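Local structure of peruvianin-I (Thevetia peruviana, 6ORM) at residues 11-25 with 59-71. The protein is a hexameric germin-like protein of the cupin family in latex that acts as a cysteine peptidase and probably contributes to proteolysis in laticifers. Numbering follows the deposited sequence.
Sequences CLADLNSPLFINGYP and VTAGQFPALNTLG
Asn68 is the main projection of 59-71 into 11-25, its amide inserted between the backbones of Cys11 and Tyr24. CG lies anti to the backbone N (chi1 -170°), which turns the amide toward 11-25; there Asn68 ND2 donates to two carbonyls, Cys11 O at 2.9 Å, close to the amide plane, and Tyr24 O at 3.3 Å, met from above that carbonyl's plane. Asn68 OD1 lies at the edge of the Tyr24 ring and accepts from water 2, itself bound by Tyr24 N, and from Gln154. Next to this wedge, Ala13 CB fits a shallow hollow between Pro65 CB (4.0 Å) and Asn68 CB (3.9 Å), while Ala13 N donates almost straight to Pro65 O (172°); Asn68 N reaches that oxygen from the opposite face. Leu12 CD2 rests on Ala66 CB (3.7 Å). Farther out, Leu15 crosses Pro65 at about a right angle, Leu15 CD1 near Pro65 CG (4.1 Å), and Leu15 CD2 sits over the rim of one Tyr24 ring face; Tyr24 CE2 meets Ala61 CB (4.0 Å). An alanine in place of Asn68 would probably leave the Cys11 and Tyr24 carbonyls without this shared donor and open a gap between them. The Cys11-Cys26 disulfide braces the N-terminal loop internally, whereas the Asn68 and Ala13 bonds join it to the loop before strand 73-79, beside apolar packing reaching exposed Leu15.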
ATOM      1  N   CYS A  11      11.133   3.068  14.802  1.00 47.32           N
ATOM      2  CA  CYS A  11      10.145   3.868  15.511  1.00 48.99           C
ATOM      3  C   CYS A  11       9.597   3.047  16.669  1.00 47.32           C
ATOM      4  O   CYS A  11       8.494   2.500  16.573  1.00 45.52           O
ATOM      5  CB  CYS A  11       9.026   4.293  14.554  1.00 50.89           C
ATOM      6  SG  CYS A  11       7.979   5.650  15.113  1.00 53.44           S
ATOM      7  N   LEU A  12      10.365   2.935  17.754  1.00 47.68           N
ATOM      8  CA  LEU A  12      10.007   2.014  18.826  1.00 46.94           C
ATOM      9  C   LEU A  12       8.691   2.432  19.462  1.00 47.49           C
ATOM     10  O   LEU A  12       8.518   3.589  19.853  1.00 49.17           O
ATOM     11  CB  LEU A  12      11.102   1.978  19.891  1.00 47.34           C
ATOM     12  CG  LEU A  12      12.562   1.886  19.455  1.00 48.44           C
ATOM     13  CD1 LEU A  12      13.447   1.849  20.687  1.00 49.89           C
ATOM     14  CD2 LEU A  12      12.794   0.669  18.587  1.00 47.01           C
ATOM     15  N   ALA A  13       7.766   1.481  19.562  1.00 46.37           N
ATOM     16  CA  ALA A  13       6.471   1.752  20.168  1.00 47.01           C
ATOM     17  C   ALA A  13       6.641   2.308  21.577  1.00 49.39           C
ATOM     18  O   ALA A  13       7.317   1.710  22.419  1.00 49.53           O
ATOM     19  CB  ALA A  13       5.623   0.479  20.198  1.00 44.87           C
ATOM     20  N   ASP A  14       6.035   3.467  21.825  1.00 50.60           N
ATOM     21  CA  ASP A  14       5.907   4.001  23.181  1.00 53.93           C
ATOM     22  C   ASP A  14       4.642   3.396  23.771  1.00 55.20           C
ATOM     23  O   ASP A  14       3.537   3.893  23.541  1.00 55.31           O
ATOM     24  CB  ASP A  14       5.856   5.526  23.165  1.00 55.15           C
ATOM     25  CG  ASP A  14       5.756   6.121  24.563  1.00 56.72           C
ATOM     26  OD1 ASP A  14       5.734   5.354  25.551  1.00 56.63           O
ATOM     27  OD2 ASP A  14       5.701   7.364  24.675  1.00 58.15           O
ATOM     28  N   LEU A  15       4.802   2.311  24.524  1.00 53.58           N
ATOM     29  CA  LEU A  15       3.642   1.583  25.049  1.00 56.03           C
ATOM     30  C   LEU A  15       2.954   2.271  26.214  1.00 61.25           C
ATOM     31  O   LEU A  15       1.834   1.856  26.561  1.00 61.31           O
ATOM     32  CB  LEU A  15       4.075   0.177  25.466  1.00 54.77           C
ATOM     33  CG  LEU A  15       4.655  -0.659  24.331  1.00 52.80           C
ATOM     34  CD1 LEU A  15       5.086  -2.018  24.853  1.00 52.77           C
ATOM     35  CD2 LEU A  15       3.641  -0.799  23.206  1.00 51.34           C
ATOM     36  N   ASN A  16       3.571   3.263  26.840  1.00 62.12           N
ATOM     37  CA  ASN A  16       2.911   3.996  27.907  1.00 65.22           C
ATOM     38  C   ASN A  16       2.511   5.398  27.476  1.00 65.61           C
ATOM     39  O   ASN A  16       2.230   6.254  28.328  1.00 68.09           O
ATOM     40  CB  ASN A  16       3.807   4.029  29.146  1.00 68.09           C
ATOM     41  CG  ASN A  16       3.950   2.656  29.772  1.00 68.67           C
ATOM     42  OD1 ASN A  16       2.954   2.029  30.130  1.00 69.00           O
ATOM     43  ND2 ASN A  16       5.187   2.177  29.892  1.00 68.41           N
ATOM     44  N   SER A  17       2.410   5.635  26.170  1.00 64.96           N
ATOM     45  CA  SER A  17       1.942   6.918  25.690  1.00 63.30           C
ATOM     46  C   SER A  17       0.458   7.067  26.012  1.00 61.61           C
ATOM     47  O   SER A  17      -0.294   6.088  25.964  1.00 60.45           O
ATOM     48  CB  SER A  17       2.171   7.059  24.181  1.00 61.36           C
ATOM     49  OG  SER A  17       1.522   8.207  23.660  1.00 61.91           O
ATOM     50  N   PRO A  18       0.006   8.274  26.358  1.00 62.62           N
ATOM     51  CA  PRO A  18      -1.430   8.489  26.543  1.00 62.11           C
ATOM     52  C   PRO A  18      -2.187   8.631  25.241  1.00 59.92           C
ATOM     53  O   PRO A  18      -3.424   8.694  25.264  1.00 60.19           O
ATOM     54  CB  PRO A  18      -1.479   9.787  27.352  1.00 65.04           C
ATOM     55  CG  PRO A  18      -0.267  10.537  26.900  1.00 65.61           C
ATOM     56  CD  PRO A  18       0.792   9.498  26.595  1.00 63.87           C
ATOM     57  N   LEU A  19      -1.488   8.692  24.115  1.00 60.94           N
ATOM     58  CA  LEU A  19      -2.122   8.865  22.823  1.00 59.02           C
ATOM     59  C   LEU A  19      -2.494   7.529  22.206  1.00 56.07           C
ATOM     60  O   LEU A  19      -1.891   6.492  22.496  1.00 55.48           O
ATOM     61  CB  LEU A  19      -1.199   9.606  21.868  1.00 59.27           C
ATOM     62  CG  LEU A  19      -0.737  10.970  22.332  1.00 62.63           C
ATOM     63  CD1 LEU A  19       0.151  11.483  21.246  1.00 63.08           C
ATOM     64  CD2 LEU A  19      -1.926  11.887  22.547  1.00 64.17           C
ATOM     65  N   PHE A  20      -3.504   7.572  21.346  1.00 54.28           N
ATOM     66  CA  PHE A  20      -3.910   6.425  20.552  1.00 51.33           C
ATOM     67  C   PHE A  20      -3.942   6.861  19.100  1.00 50.00           C
ATOM     68  O   PHE A  20      -4.643   7.818  18.750  1.00 51.92           O
ATOM     69  CB  PHE A  20      -5.270   5.892  21.001  1.00 51.63           C
ATOM     70  CG  PHE A  20      -5.309   5.503  22.446  1.00 53.01           C
ATOM     71  CD1 PHE A  20      -4.897   4.244  22.850  1.00 52.10           C
ATOM     72  CD2 PHE A  20      -5.735   6.404  23.404  1.00 55.32           C
ATOM     73  CE1 PHE A  20      -4.925   3.887  24.183  1.00 53.10           C
ATOM     74  CE2 PHE A  20      -5.764   6.053  24.737  1.00 56.48           C
ATOM     75  CZ  PHE A  20      -5.359   4.794  25.128  1.00 55.12           C
ATOM     76  N   ILE A  21      -3.176   6.170  18.264  1.00 47.17           N
ATOM     77  CA  ILE A  21      -3.116   6.427  16.833  1.00 45.52           C
ATOM     78  C   ILE A  21      -3.115   5.078  16.134  1.00 43.66           C
ATOM     79  O   ILE A  21      -3.048   4.024  16.770  1.00 43.19           O
ATOM     80  CB  ILE A  21      -1.866   7.242  16.425  1.00 45.47           C
ATOM     81  CG1 ILE A  21      -0.593   6.439  16.703  1.00 44.17           C
ATOM     82  CG2 ILE A  21      -1.822   8.587  17.142  1.00 47.25           C
ATOM     83  CD1 ILE A  21       0.674   7.121  16.232  1.00 44.88           C
ATOM     84  N   ASN A  22      -3.206   5.118  14.808  1.00 43.81           N
ATOM     85  CA  ASN A  22      -3.020   3.904  14.031  1.00 41.90           C
ATOM     86  C   ASN A  22      -1.637   3.343  14.328  1.00 41.89           C
ATOM     87  O   ASN A  22      -0.625   3.983  14.030  1.00 43.81           O
ATOM     88  CB  ASN A  22      -3.180   4.192  12.542  1.00 41.08           C
ATOM     89  CG  ASN A  22      -3.281   2.926  11.715  1.00 39.11           C
ATOM     90  OD1 ASN A  22      -3.786   1.906  12.185  1.00 38.14           O
ATOM     91  ND2 ASN A  22      -2.799   2.984  10.478  1.00 38.03           N
ATOM     92  N   GLY A  23      -1.596   2.168  14.941  1.00 40.79           N
ATOM     93  CA  GLY A  23      -0.328   1.625  15.405  1.00 41.03           C
ATOM     94  C   GLY A  23       0.014   2.166  16.776  1.00 43.08           C
ATOM     95  O   GLY A  23      -0.790   2.080  17.710  1.00 43.37           O
ATOM     96  N   TYR A  24       1.212   2.734  16.901  1.00 43.42           N
ATOM     97  CA  TYR A  24       1.702   3.268  18.162  1.00 45.49           C
ATOM     98  C   TYR A  24       2.500   4.539  17.917  1.00 46.80           C
ATOM     99  O   TYR A  24       3.235   4.626  16.921  1.00 46.29           O
ATOM    100  CB  TYR A  24       2.603   2.269  18.899  1.00 45.92           C
ATOM    101  CG  TYR A  24       1.898   1.077  19.489  1.00 46.36           C
ATOM    102  CD1 TYR A  24       1.170   1.188  20.666  1.00 48.02           C
ATOM    103  CD2 TYR A  24       1.982  -0.168  18.883  1.00 45.37           C
ATOM    104  CE1 TYR A  24       0.534   0.091  21.214  1.00 48.19           C
ATOM    105  CE2 TYR A  24       1.352  -1.266  19.423  1.00 45.55           C
ATOM    106  CZ  TYR A  24       0.628  -1.132  20.587  1.00 47.26           C
ATOM    107  OH  TYR A  24       0.001  -2.234  21.121  1.00 48.09           O
ATOM    108  N   PRO A  25       2.392   5.528  18.801  1.00 47.63           N
ATOM    109  CA  PRO A  25       3.399   6.589  18.824  1.00 49.36           C
ATOM    110  C   PRO A  25       4.749   6.005  19.206  1.00 49.49           C
ATOM    111  O   PRO A  25       4.848   4.907  19.761  1.00 47.83           O
ATOM    112  CB  PRO A  25       2.890   7.570  19.887  1.00 51.02           C
ATOM    113  CG  PRO A  25       1.812   6.872  20.620  1.00 50.40           C
ATOM    114  CD  PRO A  25       1.366   5.675  19.847  1.00 48.13           C
ATOM    115  N   VAL A  59       4.571 -12.239  19.913  1.00 44.01           N
ATOM    116  CA  VAL A  59       5.546 -11.183  19.666  1.00 44.37           C
ATOM    117  C   VAL A  59       4.999 -10.250  18.596  1.00 44.11           C
ATOM    118  O   VAL A  59       5.363 -10.349  17.417  1.00 43.71           O
ATOM    119  CB  VAL A  59       6.928 -11.730  19.261  1.00 44.56           C
ATOM    120  CG1 VAL A  59       7.964 -10.620  19.343  1.00 45.12           C
ATOM    121  CG2 VAL A  59       7.334 -12.894  20.149  1.00 45.59           C
ATOM    122  N   THR A  60       4.102  -9.358  19.001  1.00 44.06           N
ATOM    123  CA  THR A  60       3.671  -8.235  18.189  1.00 43.67           C
ATOM    124  C   THR A  60       4.362  -6.969  18.690  1.00 44.24           C
ATOM    125  O   THR A  60       5.146  -6.996  19.642  1.00 45.15           O
ATOM    126  CB  THR A  60       2.149  -8.089  18.234  1.00 43.50           C
ATOM    127  OG1 THR A  60       1.765  -7.535  19.499  1.00 44.45           O
ATOM    128  CG2 THR A  60       1.474  -9.442  18.047  1.00 43.19           C
ATOM    129  N   ALA A  61       4.073  -5.841  18.034  1.00 42.83           N
ATOM    130  CA  ALA A  61       4.595  -4.562  18.502  1.00 42.99           C
ATOM    131  C   ALA A  61       4.191  -4.266  19.942  1.00 43.80           C
ATOM    132  O   ALA A  61       4.867  -3.479  20.615  1.00 43.98           O
ATOM    133  CB  ALA A  61       4.129  -3.433  17.582  1.00 42.39           C
ATOM    134  N   GLY A  62       3.109  -4.878  20.430  1.00 45.51           N
ATOM    135  CA  GLY A  62       2.725  -4.701  21.821  1.00 46.28           C
ATOM    136  C   GLY A  62       3.717  -5.300  22.796  1.00 46.45           C
ATOM    137  O   GLY A  62       3.844  -4.825  23.928  1.00 47.73           O
ATOM    138  N   GLN A  63       4.417  -6.357  22.385  1.00 45.28           N
ATOM    139  CA  GLN A  63       5.430  -6.999  23.216  1.00 45.55           C
ATOM    140  C   GLN A  63       6.848  -6.590  22.848  1.00 44.80           C
ATOM    141  O   GLN A  63       7.722  -6.559  23.721  1.00 45.31           O
ATOM    142  CB  GLN A  63       5.319  -8.525  23.109  1.00 45.39           C
ATOM    143  CG  GLN A  63       4.019  -9.110  23.637  1.00 46.00           C
ATOM    144  CD  GLN A  63       2.843  -8.857  22.714  1.00 45.73           C
ATOM    145  OE1 GLN A  63       2.905  -9.137  21.516  1.00 45.23           O
ATOM    146  NE2 GLN A  63       1.767  -8.316  23.268  1.00 46.37           N
ATOM    147  N   PHE A  64       7.085  -6.281  21.574  1.00 44.32           N
ATOM    148  CA  PHE A  64       8.417  -6.049  21.021  1.00 43.20           C
ATOM    149  C   PHE A  64       8.371  -4.687  20.341  1.00 43.07           C
ATOM    150  O   PHE A  64       8.125  -4.591  19.131  1.00 42.27           O
ATOM    151  CB  PHE A  64       8.795  -7.176  20.058  1.00 40.90           C
ATOM    152  CG  PHE A  64      10.219  -7.138  19.568  1.00 40.43           C
ATOM    153  CD1 PHE A  64      11.146  -6.251  20.095  1.00 41.36           C
ATOM    154  CD2 PHE A  64      10.629  -8.017  18.574  1.00 39.14           C
ATOM    155  CE1 PHE A  64      12.450  -6.235  19.627  1.00 41.91           C
ATOM    156  CE2 PHE A  64      11.927  -8.006  18.104  1.00 39.51           C
ATOM    157  CZ  PHE A  64      12.842  -7.117  18.631  1.00 40.90           C
ATOM    158  N   PRO A  65       8.594  -3.606  21.097  1.00 43.29           N
ATOM    159  CA  PRO A  65       8.377  -2.252  20.551  1.00 43.70           C
ATOM    160  C   PRO A  65       9.104  -1.962  19.247  1.00 43.47           C
ATOM    161  O   PRO A  65       8.605  -1.166  18.440  1.00 43.52           O
ATOM    162  CB  PRO A  65       8.877  -1.346  21.684  1.00 45.25           C
ATOM    163  CG  PRO A  65       8.683  -2.156  22.923  1.00 45.58           C
ATOM    164  CD  PRO A  65       8.927  -3.586  22.532  1.00 44.21           C
ATOM    165  N   ALA A  66      10.259  -2.583  19.004  1.00 42.00           N
ATOM    166  CA  ALA A  66      10.995  -2.326  17.772  1.00 41.63           C
ATOM    167  C   ALA A  66      10.263  -2.815  16.528  1.00 40.24           C
ATOM    168  O   ALA A  66      10.636  -2.417  15.420  1.00 40.76           O
ATOM    169  CB  ALA A  66      12.381  -2.971  17.841  1.00 42.18           C
ATOM    170  N   LEU A  67       9.246  -3.669  16.677  1.00 40.75           N
ATOM    171  CA  LEU A  67       8.464  -4.107  15.526  1.00 39.38           C
ATOM    172  C   LEU A  67       7.568  -3.006  14.977  1.00 39.57           C
ATOM    173  O   LEU A  67       7.100  -3.117  13.837  1.00 39.02           O
ATOM    174  CB  LEU A  67       7.612  -5.322  15.901  1.00 38.26           C
ATOM    175  CG  LEU A  67       8.383  -6.605  16.206  1.00 38.21           C
ATOM    176  CD1 LEU A  67       7.422  -7.733  16.555  1.00 37.55           C
ATOM    177  CD2 LEU A  67       9.271  -6.987  15.027  1.00 37.86           C
ATOM    178  N   ASN A  68       7.317  -1.959  15.760  1.00 39.70           N
ATOM    179  CA  ASN A  68       6.431  -0.884  15.335  1.00 39.86           C
ATOM    180  C   ASN A  68       6.916  -0.284  14.020  1.00 40.88           C
ATOM    181  O   ASN A  68       8.086   0.089  13.886  1.00 42.81           O
ATOM    182  CB  ASN A  68       6.363   0.183  16.430  1.00 40.82           C
ATOM    183  CG  ASN A  68       5.281   1.218  16.185  1.00 41.08           C
ATOM    184  OD1 ASN A  68       4.148   0.888  15.828  1.00 40.85           O
ATOM    185  ND2 ASN A  68       5.625   2.484  16.391  1.00 41.42           N
ATOM    186  N   THR A  69       6.010  -0.227  13.038  1.00 38.95           N
ATOM    187  CA  THR A  69       6.162   0.270  11.672  1.00 39.02           C
ATOM    188  C   THR A  69       6.887  -0.708  10.744  1.00 39.16           C
ATOM    189  O   THR A  69       6.989  -0.429   9.551  1.00 39.07           O
ATOM    190  CB  THR A  69       6.886   1.631  11.581  1.00 40.05           C
ATOM    191  OG1 THR A  69       8.288   1.442  11.823  1.00 40.32           O
ATOM    192  CG2 THR A  69       6.314   2.635  12.582  1.00 40.32           C
ATOM    193  N   LEU A  70       7.386  -1.845  11.233  1.00 39.75           N
ATOM    194  CA  LEU A  70       8.265  -2.686  10.430  1.00 39.75           C
ATOM    195  C   LEU A  70       7.577  -3.918   9.850  1.00 38.61           C
ATOM    196  O   LEU A  70       8.228  -4.700   9.150  1.00 37.94           O
ATOM    197  CB  LEU A  70       9.487  -3.098  11.259  1.00 39.78           C
ATOM    198  CG  LEU A  70      10.351  -1.911  11.701  1.00 40.53           C
ATOM    199  CD1 LEU A  70      11.648  -2.375  12.351  1.00 40.40           C
ATOM    200  CD2 LEU A  70      10.642  -0.969  10.532  1.00 40.84           C
ATOM    201  N   GLY A  71       6.287  -4.116  10.129  1.00 38.61           N
ATOM    202  CA  GLY A  71       5.465  -5.000   9.325  1.00 38.21           C
ATOM    203  C   GLY A  71       5.560  -6.484   9.602  1.00 38.44           C
ATOM    204  O   GLY A  71       5.142  -7.278   8.752  1.00 38.30           O
TER
HETATM  205  O   HOH W   1      10.554   0.343  15.151  1.00 41.64           O
HETATM  206  O   HOH W   2       2.736   2.684  14.296  1.00 43.77           O
HETATM  207  O   HOH W   3      -0.217  -4.654  19.450  1.00 47.73           O